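Local coordinates for protein 3'-5' exonuclease crn-4 (Caenorhabditis elegans, PDB 5DK5) that degrades RNA and DNA from the 3' end as a metal-dependent DEDDh-family exonuclease and takes part in apoptotic DNA degradation, at residues B[84-87]-B[88-92]; B[110-113]-B[114-117]; B[150-153]-B[154-157]; B[187-190]-B[191-195]. All blocks are in the same frame, centred on the assembly; numbering follows the deposited sequence.

Contact 1 of 4, residues B[84-87]-B[88-92]; sequences IPQR and SIDTA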
ATOM      1  N   ILE B  84     -12.594   5.582   5.546  1.00 27.87           N
ATOM      2  CA  ILE B  84     -12.100   6.640   4.672  1.00 26.03           C
ATOM      3  C   ILE B  84     -12.056   6.150   3.222  1.00 25.40           C
ATOM      4  O   ILE B  84     -11.424   5.134   2.934  1.00 23.42           O
ATOM      5  CB  ILE B  84     -10.698   7.114   5.098  1.00 24.61           C
ATOM      6  CG1 ILE B  84     -10.735   7.619   6.542  1.00 25.57           C
ATOM      7  CG2 ILE B  84     -10.196   8.216   4.169  1.00 23.12           C
ATOM      8  CD1 ILE B  84      -9.373   7.944   7.121  1.00 25.12           C
ATOM      9  N   PRO B  85     -12.735   6.862   2.302  1.00 28.52           N
ATOM     10  CA  PRO B  85     -12.652   6.482   0.889  1.00 27.62           C
ATOM     11  C   PRO B  85     -11.384   7.014   0.225  1.00 27.72           C
ATOM     12  O   PRO B  85     -10.827   8.019   0.672  1.00 24.76           O
ATOM     13  CB  PRO B  85     -13.902   7.119   0.283  1.00 28.98           C
ATOM     14  CG  PRO B  85     -14.132   8.324   1.111  1.00 30.90           C
ATOM     15  CD  PRO B  85     -13.689   7.969   2.511  1.00 30.56           C
ATOM     16  N   GLN B  86     -10.942   6.341  -0.831  1.00 25.81           N
ATOM     17  CA  GLN B  86      -9.720   6.718  -1.533  1.00 23.66           C
ATOM     18  C   GLN B  86      -9.780   8.151  -2.053  1.00 22.12           C
ATOM     19  O   GLN B  86      -8.788   8.878  -2.004  1.00 22.31           O
ATOM     20  CB  GLN B  86      -9.463   5.759  -2.696  1.00 20.77           C
ATOM     21  CG  GLN B  86      -8.145   5.990  -3.414  1.00 20.21           C
ATOM     22  CD  GLN B  86      -6.948   5.768  -2.515  1.00 18.69           C
ATOM     23  OE1 GLN B  86      -6.885   4.784  -1.779  1.00 19.62           O
ATOM     24  NE2 GLN B  86      -5.992   6.687  -2.565  1.00 17.36           N
ATOM     25  N   ARG B  87     -10.946   8.549  -2.550  1.00 19.61           N
ATOM     26  CA  ARG B  87     -11.109   9.873  -3.140  1.00 22.96           C
ATOM     27  C   ARG B  87     -10.813  10.981  -2.131  1.00 24.44           C
ATOM     28  O   ARG B  87     -10.353  12.063  -2.502  1.00 25.02           O
ATOM     29  CB  ARG B  87     -12.525  10.032  -3.698  1.00 29.32           C
ATOM     30  CG  ARG B  87     -13.630   9.885  -2.662  1.00 37.31           C
ATOM     31  CD  ARG B  87     -15.008   9.919  -3.309  1.00 43.81           C
ATOM     32  NE  ARG B  87     -16.082   9.800  -2.324  1.00 49.80           N
ATOM     33  CZ  ARG B  87     -16.611  10.820  -1.651  1.00 58.10           C
ATOM     34  NH1 ARG B  87     -16.173  12.058  -1.842  1.00 61.10           N
ATOM     35  NH2 ARG B  87     -17.584  10.600  -0.778  1.00 62.22           N
ATOM     36  N   SER B  88     -11.060  10.707  -0.854  1.00 25.96           N
ATOM     37  CA  SER B  88     -10.906  11.727   0.177  1.00 27.04           C
ATOM     38  C   SER B  88      -9.438  12.057   0.455  1.00 25.40           C
ATOM     39  O   SER B  88      -9.114  13.198   0.782  1.00 24.55           O
ATOM     40  CB  SER B  88     -11.594  11.286   1.472  1.00 27.89           C
ATOM     41  OG  SER B  88     -13.003  11.410   1.368  1.00 29.07           O
ATOM     42  N   ILE B  89      -8.553  11.071   0.326  1.00 26.27           N
ATOM     43  CA  ILE B  89      -7.134  11.309   0.575  1.00 27.76           C
ATOM     44  C   ILE B  89      -6.411  11.749  -0.697  1.00 26.05           C
ATOM     45  O   ILE B  89      -5.367  12.395  -0.630  1.00 25.51           O
ATOM     46  CB  ILE B  89      -6.427  10.060   1.164  1.00 30.38           C
ATOM     47  CG1 ILE B  89      -6.430   8.885   0.182  1.00 29.64           C
ATOM     48  CG2 ILE B  89      -7.088   9.647   2.476  1.00 31.06           C
ATOM     49  CD1 ILE B  89      -5.379   7.848   0.513  1.00 30.80           C
ATOM     50  N   ASP B  90      -6.966  11.400  -1.856  1.00 24.69           N
ATOM     51  CA  ASP B  90      -6.390  11.826  -3.131  1.00 23.95           C
ATOM     52  C   ASP B  90      -6.485  13.341  -3.295  1.00 23.52           C
ATOM     53  O   ASP B  90      -5.676  13.947  -3.992  1.00 25.14           O
ATOM     54  CB  ASP B  90      -7.086  11.136  -4.310  1.00 24.97           C
ATOM     55  CG  ASP B  90      -6.637   9.694  -4.507  1.00 26.46           C
ATOM     56  OD1 ASP B  90      -5.706   9.242  -3.808  1.00 26.87           O
ATOM     57  OD2 ASP B  90      -7.214   9.012  -5.381  1.00 26.92           O
ATOM     58  N   THR B  91      -7.481  13.945  -2.651  1.00 25.94           N
ATOM     59  CA  THR B  91      -7.696  15.388  -2.733  1.00 26.83           C
ATOM     60  C   THR B  91      -7.225  16.119  -1.475  1.00 28.81           C
ATOM     61  O   THR B  91      -7.472  17.317  -1.316  1.00 30.39           O
ATOM     62  CB  THR B  91      -9.184  15.713  -2.959  1.00 26.57           C
ATOM     63  OG1 THR B  91      -9.972  15.118  -1.917  1.00 26.22           O
ATOM     64  CG2 THR B  91      -9.647  15.186  -4.308  1.00 26.34           C
ATOM     65  N   ALA B  92      -6.541  15.402  -0.588  1.00 26.71           N
ATOM     66  CA  ALA B  92      -6.122  15.962   0.696  1.00 25.34           C
ATOM     67  C   ALA B  92      -4.721  16.554   0.616  1.00 25.61           C
ATOM     68  O   ALA B  92      -3.998  16.329  -0.354  1.00 26.37           O
ATOM     69  CB  ALA B  92      -6.178  14.892   1.775  1.00 24.02           C
TER
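Q86 and D90 meet one helical turn apart because of how each is folded: the Q86 chain leaves with CG anti to the backbone N (chi1 -175°) and then bends at chi2 (63°), which turns its amide toward the following turn, while D90 sets its carboxylate beside its own N. NE2 of Q86 donates to OD1 of D90 over 2.9 Å. The acceptor lies almost in the amide plane but is itself approached from above the carboxylate plane, the two flat groups being 50° apart. CD1 of I89 comes to the nitrogen end of the same amide, 3.3 Å from NE2 of Q86. D90 N is bonded to Q86 O at 3.1 Å and S88 N to P85 O at 3.1 Å. These bonds belong to a short, weakly bonded helix at about 86-90, at the edge of the exonuclease domain and facing the second subunit. There H300 of the second subunit bonds OD2 of D90, and within the chain R72 O and L74 N hold the Q86 amide at both ends. Replacing Q86 by an alanine is likely to leave OD1 of D90, R72 O and L74 N without their mate. On the inner side, CG2 of I84 touches CG2 of I89 at 3.8 Å, the two side chains crossing at about a right angle. I84 also packs on Y65, with its side chain about 4 Å from that of the magnesium ligand E27.

Contact 2 of 4, residues B[110-113]-B[114-117]; sequences GLEE and GKFA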
ATOM      1  N   GLY B 110      -7.063  30.669  20.621  1.00 39.60           N
ATOM      2  CA  GLY B 110      -6.503  31.461  21.701  1.00 43.02           C
ATOM      3  C   GLY B 110      -6.027  30.603  22.859  1.00 44.64           C
ATOM      4  O   GLY B 110      -5.994  31.057  24.005  1.00 42.67           O
ATOM      5  N   LEU B 111      -5.657  29.362  22.560  1.00 39.97           N
ATOM      6  CA  LEU B 111      -5.151  28.444  23.574  1.00 44.63           C
ATOM      7  C   LEU B 111      -3.715  28.786  23.947  1.00 50.01           C
ATOM      8  O   LEU B 111      -2.905  29.127  23.085  1.00 52.78           O
ATOM      9  CB  LEU B 111      -5.232  26.998  23.078  1.00 42.53           C
ATOM     10  CG  LEU B 111      -6.635  26.408  22.931  1.00 42.57           C
ATOM     11  CD1 LEU B 111      -6.576  25.058  22.230  1.00 41.75           C
ATOM     12  CD2 LEU B 111      -7.300  26.272  24.291  1.00 43.00           C
ATOM     13  N   GLU B 112      -3.407  28.688  25.236  1.00 50.98           N
ATOM     14  CA  GLU B 112      -2.067  28.975  25.732  1.00 55.51           C
ATOM     15  C   GLU B 112      -1.294  27.689  25.995  1.00 53.13           C
ATOM     16  O   GLU B 112      -1.882  26.639  26.255  1.00 51.03           O
ATOM     17  CB  GLU B 112      -2.136  29.812  27.009  1.00 61.08           C
ATOM     18  CG  GLU B 112      -2.799  31.164  26.822  1.00 64.09           C
ATOM     19  CD  GLU B 112      -2.718  32.024  28.067  1.00 66.59           C
ATOM     20  OE1 GLU B 112      -1.794  32.861  28.151  1.00 67.13           O
ATOM     21  OE2 GLU B 112      -3.573  31.861  28.962  1.00 67.37           O
ATOM     22  N   GLU B 113       0.028  27.786  25.927  1.00 66.74           N
ATOM     23  CA  GLU B 113       0.904  26.645  26.151  1.00 67.75           C
ATOM     24  C   GLU B 113       0.756  26.079  27.560  1.00 64.55           C
ATOM     25  O   GLU B 113       0.925  26.796  28.546  1.00 65.39           O
ATOM     26  CB  GLU B 113       2.360  27.049  25.913  1.00 73.04           C
ATOM     27  CG  GLU B 113       2.656  27.527  24.502  1.00 77.01           C
ATOM     28  CD  GLU B 113       4.080  28.023  24.342  1.00 81.01           C
ATOM     29  OE1 GLU B 113       4.805  28.098  25.358  1.00 83.05           O
ATOM     30  OE2 GLU B 113       4.477  28.337  23.200  1.00 81.82           O
ATOM     31  N   GLY B 114       0.436  24.792  27.647  1.00 42.57           N
ATOM     32  CA  GLY B 114       0.397  24.094  28.920  1.00 41.52           C
ATOM     33  C   GLY B 114      -0.900  24.235  29.698  1.00 39.54           C
ATOM     34  O   GLY B 114      -1.054  23.627  30.757  1.00 41.82           O
ATOM     35  N   LYS B 115      -1.831  25.031  29.178  1.00 45.93           N
ATOM     36  CA  LYS B 115      -3.124  25.235  29.833  1.00 46.77           C
ATOM     37  C   LYS B 115      -4.224  24.397  29.185  1.00 40.65           C
ATOM     38  O   LYS B 115      -5.407  24.566  29.480  1.00 38.53           O
ATOM     39  CB  LYS B 115      -3.499  26.717  29.812  1.00 51.47           C
ATOM     40  CG  LYS B 115      -2.633  27.562  30.730  1.00 54.54           C
ATOM     41  CD  LYS B 115      -3.185  28.965  30.894  1.00 56.90           C
ATOM     42  CE  LYS B 115      -2.318  29.790  31.831  1.00 60.22           C
ATOM     43  NZ  LYS B 115      -2.825  31.180  31.985  1.00 63.95           N
ATOM     44  N   PHE B 116      -3.820  23.496  28.297  1.00 37.07           N
ATOM     45  CA  PHE B 116      -4.727  22.510  27.728  1.00 34.06           C
ATOM     46  C   PHE B 116      -3.959  21.211  27.524  1.00 32.80           C
ATOM     47  O   PHE B 116      -2.731  21.221  27.440  1.00 31.85           O
ATOM     48  CB  PHE B 116      -5.321  23.005  26.407  1.00 33.51           C
ATOM     49  CG  PHE B 116      -4.326  23.074  25.284  1.00 34.68           C
ATOM     50  CD1 PHE B 116      -3.527  24.191  25.117  1.00 36.29           C
ATOM     51  CD2 PHE B 116      -4.193  22.021  24.395  1.00 34.68           C
ATOM     52  CE1 PHE B 116      -2.611  24.256  24.085  1.00 36.05           C
ATOM     53  CE2 PHE B 116      -3.280  22.081  23.360  1.00 34.32           C
ATOM     54  CZ  PHE B 116      -2.487  23.199  23.206  1.00 34.73           C
ATOM     55  N   ALA B 117      -4.680  20.097  27.458  1.00 33.48           N
ATOM     56  CA  ALA B 117      -4.058  18.791  27.265  1.00 31.07           C
ATOM     57  C   ALA B 117      -4.893  17.922  26.335  1.00 41.66           C
ATOM     58  O   ALA B 117      -6.119  18.036  26.292  1.00 30.72           O
ATOM     59  CB  ALA B 117      -3.864  18.097  28.601  1.00 45.78           C
TER
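The apolar part of this contact is carried by L111 and F116. CD1 of L111 sits over one face of the F116 ring, 4.2 Å from the ring centroid and only 8° off the normal, a CH-pi contact centred on the ring. CB of L111 adds a second touch, 3.9 Å from CD1 of F116. A chi1 of 70° sets CG of F116 between its backbone N and carbonyl carbon and swings the phenyl group back toward the preceding loop. Near the plane of the ring, O of E112 comes to its edge, 3.2 Å from CD1 of F116. L111 and F116 both pack on T20 and L22 of strand 20-28.

The charged part lies with E112 and K115, whose extended chains run side by side and point the same way. NZ of K115 reaches OE2 of E112 at 3.2 Å, a salt bridge approached from above the carboxylate plane. Both residues are exposed, so solvent probably weakens the pairing.

In the backbone, a weak bond of 3.3 Å runs from K115 N to E112 O. It closes a type II beta turn, with G114 at the position of positive phi, where a CB would clash with O of E113. With the Schellman motif ending helix 95-109 at G110, this turn forms a helix-to-strand connection leading into strand 116-120 of the central sheet.

Contact 3 of 4, residues B[150-153]-B[154-157]; sequences NLYK and IFTN. With IPA (isopropyl alcohol), chain L.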
ATOM      1  N   ASN B 150      -4.115   9.541  28.908  1.00 34.49           N
ATOM      2  CA  ASN B 150      -4.571   8.227  28.480  1.00 35.17           C
ATOM      3  C   ASN B 150      -5.855   7.892  29.228  1.00 37.69           C
ATOM      4  O   ASN B 150      -5.820   7.508  30.397  1.00 34.03           O
ATOM      5  CB  ASN B 150      -3.495   7.172  28.735  1.00 34.63           C
ATOM      6  CG  ASN B 150      -3.827   5.829  28.115  1.00 33.64           C
ATOM      7  OD1 ASN B 150      -4.993   5.461  27.974  1.00 35.41           O
ATOM      8  ND2 ASN B 150      -2.796   5.086  27.740  1.00 31.20           N
ATOM      9  N   LEU B 151      -6.988   8.050  28.552  1.00 38.60           N
ATOM     10  CA  LEU B 151      -8.283   7.931  29.210  1.00 40.71           C
ATOM     11  C   LEU B 151      -8.564   6.503  29.665  1.00 41.67           C
ATOM     12  O   LEU B 151      -9.253   6.288  30.662  1.00 41.48           O
ATOM     13  CB  LEU B 151      -9.401   8.405  28.279  1.00 39.61           C
ATOM     14  CG  LEU B 151     -10.753   8.657  28.952  1.00 39.46           C
ATOM     15  CD1 LEU B 151     -10.668   9.832  29.909  1.00 39.96           C
ATOM     16  CD2 LEU B 151     -11.833   8.901  27.914  1.00 39.96           C
ATOM     17  N   TYR B 152      -8.033   5.528  28.932  1.00 39.58           N
ATOM     18  CA  TYR B 152      -8.258   4.125  29.262  1.00 42.58           C
ATOM     19  C   TYR B 152      -7.516   3.752  30.537  1.00 42.70           C
ATOM     20  O   TYR B 152      -7.949   2.879  31.291  1.00 40.03           O
ATOM     21  CB  TYR B 152      -7.811   3.217  28.118  1.00 43.54           C
ATOM     22  CG  TYR B 152      -8.140   1.761  28.350  1.00 47.90           C
ATOM     23  CD1 TYR B 152      -9.423   1.280  28.134  1.00 50.98           C
ATOM     24  CD2 TYR B 152      -7.170   0.868  28.787  1.00 50.98           C
ATOM     25  CE1 TYR B 152      -9.733  -0.047  28.346  1.00 54.58           C
ATOM     26  CE2 TYR B 152      -7.472  -0.464  29.001  1.00 54.38           C
ATOM     27  CZ  TYR B 152      -8.754  -0.916  28.779  1.00 56.02           C
ATOM     28  OH  TYR B 152      -9.061  -2.240  28.990  1.00 58.14           O
ATOM     29  N   LYS B 153      -6.389   4.413  30.766  1.00 52.89           N
ATOM     30  CA  LYS B 153      -5.609   4.189  31.971  1.00 55.45           C
ATOM     31  C   LYS B 153      -6.370   4.683  33.199  1.00 60.45           C
ATOM     32  O   LYS B 153      -6.328   4.061  34.259  1.00 61.74           O
ATOM     33  CB  LYS B 153      -4.259   4.890  31.867  1.00 57.24           C
ATOM     34  CG  LYS B 153      -3.358   4.680  33.066  1.00 61.14           C
ATOM     35  CD  LYS B 153      -2.043   5.411  32.875  1.00 62.12           C
ATOM     36  CE  LYS B 153      -1.152   5.290  34.095  1.00 64.73           C
ATOM     37  NZ  LYS B 153       0.085   6.084  33.924  1.00 65.39           N
ATOM     38  N   ILE B 154      -7.064   5.805  33.047  1.00 40.91           N
ATOM     39  CA  ILE B 154      -7.898   6.337  34.119  1.00 45.69           C
ATOM     40  C   ILE B 154      -9.096   5.421  34.323  1.00 46.78           C
ATOM     41  O   ILE B 154      -9.520   5.170  35.451  1.00 50.33           O
ATOM     42  CB  ILE B 154      -8.382   7.767  33.809  1.00 47.67           C
ATOM     43  CG1 ILE B 154      -7.182   8.676  33.526  1.00 45.50           C
ATOM     44  CG2 ILE B 154      -9.220   8.315  34.969  1.00 52.35           C
ATOM     45  CD1 ILE B 154      -7.552  10.075  33.110  1.00 44.67           C
ATOM     46  N   PHE B 155      -9.632   4.922  33.214  1.00 63.88           N
ATOM     47  CA  PHE B 155     -10.754   3.996  33.241  1.00 64.01           C
ATOM     48  C   PHE B 155     -10.401   2.731  34.017  1.00 65.00           C
ATOM     49  O   PHE B 155     -11.249   2.156  34.697  1.00 64.12           O
ATOM     50  CB  PHE B 155     -11.177   3.649  31.815  1.00 62.04           C
ATOM     51  CG  PHE B 155     -12.171   2.530  31.730  1.00 60.98           C
ATOM     52  CD1 PHE B 155     -13.475   2.710  32.159  1.00 60.48           C
ATOM     53  CD2 PHE B 155     -11.806   1.304  31.201  1.00 59.43           C
ATOM     54  CE1 PHE B 155     -14.393   1.682  32.074  1.00 60.57           C
ATOM     55  CE2 PHE B 155     -12.720   0.272  31.112  1.00 59.98           C
ATOM     56  CZ  PHE B 155     -14.016   0.462  31.549  1.00 60.56           C
ATOM     57  N   THR B 156      -9.146   2.305  33.909  1.00 55.04           N
ATOM     58  CA  THR B 156      -8.659   1.157  34.665  1.00 57.94           C
ATOM     59  C   THR B 156      -8.735   1.434  36.165  1.00 58.64           C
ATOM     60  O   THR B 156      -9.200   0.594  36.936  1.00 59.81           O
ATOM     61  CB  THR B 156      -7.208   0.803  34.281  1.00 59.88           C
ATOM     62  OG1 THR B 156      -7.172   0.331  32.930  1.00 59.86           O
ATOM     63  CG2 THR B 156      -6.639  -0.277  35.200  1.00 63.41           C
ATOM     64  N   ASN B 157      -8.273   2.613  36.570  1.00 69.20           N
ATOM     65  CA  ASN B 157      -8.297   3.004  37.975  1.00 69.43           C
ATOM     66  C   ASN B 157      -9.722   3.166  38.489  1.00 71.31           C
ATOM     67  O   ASN B 157     -10.031   2.786  39.618  1.00 73.13           O
ATOM     68  CB  ASN B 157      -7.520   4.306  38.183  1.00 67.92           C
ATOM     69  CG  ASN B 157      -6.055   4.178  37.813  1.00 66.82           C
ATOM     70  OD1 ASN B 157      -5.504   3.077  37.781  1.00 67.01           O
ATOM     71  ND2 ASN B 157      -5.412   5.308  37.538  1.00 65.79           N
TER
HETATM   72  C1  IPA L 304      -3.756   1.088  27.797  1.00 74.48           C
HETATM   73  C2  IPA L 304      -3.637   1.496  26.346  1.00 72.63           C
HETATM   74  C3  IPA L 304      -3.600   0.265  25.466  1.00 72.57           C
HETATM   75  O2  IPA L 304      -2.443   2.219  26.173  1.00 30.41           O
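The Y152 side chain runs out between F155 and T156. Its CB carries CG anti to the backbone N (chi1 -175°), which sends the ring along the helix flank. On one side CD1 and CE1 meet the F155 ring, with CE1 of Y152 3.8 Å from CD2 of F155. The two rings are oblique, their planes 42° apart. On the other side CD2 of Y152 touches C1 of an isopropyl alcohol, probably from the crystallisation liquor, at 3.6 Å, while CE2 of Y152 lies 4.0 Å from OG1 of T156. N172 and K175 of helix 172-179 also pack against Y152.

OG1 of T156 donates to O of Y152 at 3.1 Å, and N of T156 bonds the same O at 2.9 Å from the opposite face of the carbonyl plane. F155 N bonds L151 O at 2.9 Å, and the F155 ring meets Y179 edge-to-face.

At the helix start, OD1 of N150 accepts from K153 N at 3.3 Å and, weakly, from Y152 N, while ND2 of N150 bonds E216 and O2 of the isopropyl alcohol. This is an asparagine N-cap, marking where strand 147-150 of the central sheet passes directly into helix 151-161.

Contact 4 of 4, residues B[187-190]-B[191-195]; sequences RAHD and AMDDC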
ATOM      1  N   ARG B 187     -21.932   8.075  13.610  1.00 69.45           N
ATOM      2  CA  ARG B 187     -22.486   8.891  12.531  1.00 71.90           C
ATOM      3  C   ARG B 187     -21.594   8.820  11.296  1.00 72.48           C
ATOM      4  O   ARG B 187     -21.952   8.211  10.287  1.00 71.03           O
ATOM      5  CB  ARG B 187     -22.641  10.353  12.969  1.00 74.29           C
ATOM      6  CG  ARG B 187     -23.312  10.555  14.323  1.00 77.80           C
ATOM      7  CD  ARG B 187     -22.376  11.180  15.355  1.00 80.21           C
ATOM      8  NE  ARG B 187     -22.969  12.340  16.018  1.00 82.76           N
ATOM      9  CZ  ARG B 187     -22.939  13.581  15.539  1.00 82.82           C
ATOM     10  NH1 ARG B 187     -22.348  13.843  14.380  1.00 81.84           N
ATOM     11  NH2 ARG B 187     -23.506  14.567  16.221  1.00 83.68           N
ATOM     12  N   ALA B 188     -20.423   9.445  11.391  1.00 79.05           N
ATOM     13  CA  ALA B 188     -19.497   9.539  10.269  1.00 79.07           C
ATOM     14  C   ALA B 188     -18.755   8.227  10.040  1.00 78.90           C
ATOM     15  O   ALA B 188     -18.192   8.006   8.969  1.00 78.53           O
ATOM     16  CB  ALA B 188     -18.507  10.669  10.508  1.00 78.84           C
ATOM     17  N   HIS B 189     -18.764   7.362  11.051  1.00 73.25           N
ATOM     18  CA  HIS B 189     -18.037   6.096  11.003  1.00 69.35           C
ATOM     19  C   HIS B 189     -16.562   6.305  10.659  1.00 65.99           C
ATOM     20  O   HIS B 189     -16.003   5.595   9.821  1.00 65.19           O
ATOM     21  CB  HIS B 189     -18.687   5.144   9.993  1.00 70.46           C
ATOM     22  CG  HIS B 189     -20.070   4.715  10.372  1.00 76.45           C
ATOM     23  ND1 HIS B 189     -20.332   3.951  11.491  1.00 79.71           N
ATOM     24  CD2 HIS B 189     -21.269   4.934   9.780  1.00 79.54           C
ATOM     25  CE1 HIS B 189     -21.629   3.722  11.572  1.00 82.58           C
ATOM     26  NE2 HIS B 189     -22.221   4.306  10.548  1.00 82.70           N
ATOM     27  N   ASP B 190     -15.937   7.283  11.310  1.00 62.57           N
ATOM     28  CA  ASP B 190     -14.526   7.575  11.084  1.00 56.73           C
ATOM     29  C   ASP B 190     -13.870   8.123  12.358  1.00 51.11           C
ATOM     30  O   ASP B 190     -14.335   7.857  13.467  1.00 51.05           O
ATOM     31  CB  ASP B 190     -14.374   8.556   9.913  1.00 59.66           C
ATOM     32  CG  ASP B 190     -15.076   9.884  10.154  1.00 63.51           C
ATOM     33  OD1 ASP B 190     -15.515  10.148  11.294  1.00 65.21           O
ATOM     34  OD2 ASP B 190     -15.186  10.672   9.190  1.00 64.59           O
ATOM     35  N   ALA B 191     -12.792   8.885  12.192  1.00 33.27           N
ATOM     36  CA  ALA B 191     -12.025   9.415  13.316  1.00 30.20           C
ATOM     37  C   ALA B 191     -12.870  10.276  14.250  1.00 28.49           C
ATOM     38  O   ALA B 191     -12.719  10.208  15.469  1.00 28.33           O
ATOM     39  CB  ALA B 191     -10.850  10.221  12.802  1.00 28.43           C
ATOM     40  N   MET B 192     -13.751  11.087  13.676  1.00 32.54           N
ATOM     41  CA  MET B 192     -14.535  12.027  14.467  1.00 35.05           C
ATOM     42  C   MET B 192     -15.506  11.285  15.381  1.00 36.85           C
ATOM     43  O   MET B 192     -15.832  11.766  16.465  1.00 36.54           O
ATOM     44  CB  MET B 192     -15.292  12.997  13.554  1.00 35.06           C
ATOM     45  CG  MET B 192     -16.092  14.064  14.293  1.00 38.67           C
ATOM     46  SD  MET B 192     -15.129  15.008  15.497  1.00 36.22           S
ATOM     47  CE  MET B 192     -13.941  15.825  14.434  1.00 37.29           C
ATOM     48  N   ASP B 193     -15.957  10.111  14.951  1.00 41.74           N
ATOM     49  CA  ASP B 193     -16.831   9.287  15.781  1.00 45.35           C
ATOM     50  C   ASP B 193     -16.091   8.820  17.028  1.00 42.25           C
ATOM     51  O   ASP B 193     -16.656   8.805  18.123  1.00 42.12           O
ATOM     52  CB  ASP B 193     -17.353   8.083  14.995  1.00 51.48           C
ATOM     53  CG  ASP B 193     -18.446   8.458  14.016  1.00 54.57           C
ATOM     54  OD1 ASP B 193     -18.606   9.662  13.725  1.00 55.16           O
ATOM     55  OD2 ASP B 193     -19.144   7.542  13.531  1.00 55.33           O
ATOM     56  N   ASP B 194     -14.828   8.444  16.859  1.00 35.62           N
ATOM     57  CA  ASP B 194     -13.992   8.059  17.991  1.00 36.05           C
ATOM     58  C   ASP B 194     -13.852   9.232  18.952  1.00 33.49           C
ATOM     59  O   ASP B 194     -13.968   9.068  20.164  1.00 32.23           O
ATOM     60  CB  ASP B 194     -12.613   7.593  17.519  1.00 39.06           C
ATOM     61  CG  ASP B 194     -12.669   6.288  16.749  1.00 43.53           C
ATOM     62  OD1 ASP B 194     -13.781   5.869  16.366  1.00 46.90           O
ATOM     63  OD2 ASP B 194     -11.601   5.682  16.525  1.00 43.75           O
ATOM     64  N   CYS B 195     -13.609  10.416  18.397  1.00 33.46           N
ATOM     65  CA  CYS B 195     -13.485  11.630  19.195  1.00 32.57           C
ATOM     66  C   CYS B 195     -14.739  11.874  20.029  1.00 34.10           C
ATOM     67  O   CYS B 195     -14.653  12.170  21.220  1.00 32.54           O
ATOM     68  CB  CYS B 195     -13.219  12.836  18.294  1.00 30.96           C
ATOM     69  SG  CYS B 195     -11.541  12.926  17.644  1.00 32.66           S
TER
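The carboxylate of D193 is gripped from the preceding loop by successive backbone amides. OD1 of D193 takes N of A188 at 3.0 Å on its syn lone pair. OD2 accepts from N of H189, which stands above the carboxylate plane; the modelled separation is unusually short. R187 N also lies close, 2.8 Å from OD2 of D193. With CG beside its own backbone N (chi1 -76°), D193 reaches back over the first helical turn to these groups. A leucine in place of D193 would probably leave the amides of A188 and H189 without their acceptor and free the loop 187-190 to shift.

D190 is the N-cap of helix 191-207, its OD1 accepting weakly from N of M192 at 3.1 Å. Its carbonyl O takes a weak bond from D193 N at 3.1 Å. This helix start belongs to the active site of this DEDDh exonuclease, which has an RNase H-like fold, because D194, which follows D193, is a magnesium ligand together with D25 and E27. H189, five residues before D194, is probably the histidine of the DEDDh motif. OD2 of D194 also bonds the MES molecule. A191 packs on D25 and E27.

Overall arrangement
All four contacts are local stretches of the exonuclease domain, and each is only partly buried. Contacts 1 and 4 lie on the same side of the chain's centre, their nearest atoms about 5 Å apart, and both pack against strands 41-50 and 55-65; contact 4 holds a metal ligand, whereas contact 1 turns its polar side toward the second subunit. Contacts 1 and 3 lie on opposite sides of that centre. Contacts 3 and 4 are both helix starts with side-chain N-caps, but aromatic packing dominates the former and carboxylate-to-amide bonds the latter. Contact 2, away from the annotated sites, pairs a solvent-exposed salt bridge with a buried phenyl ring.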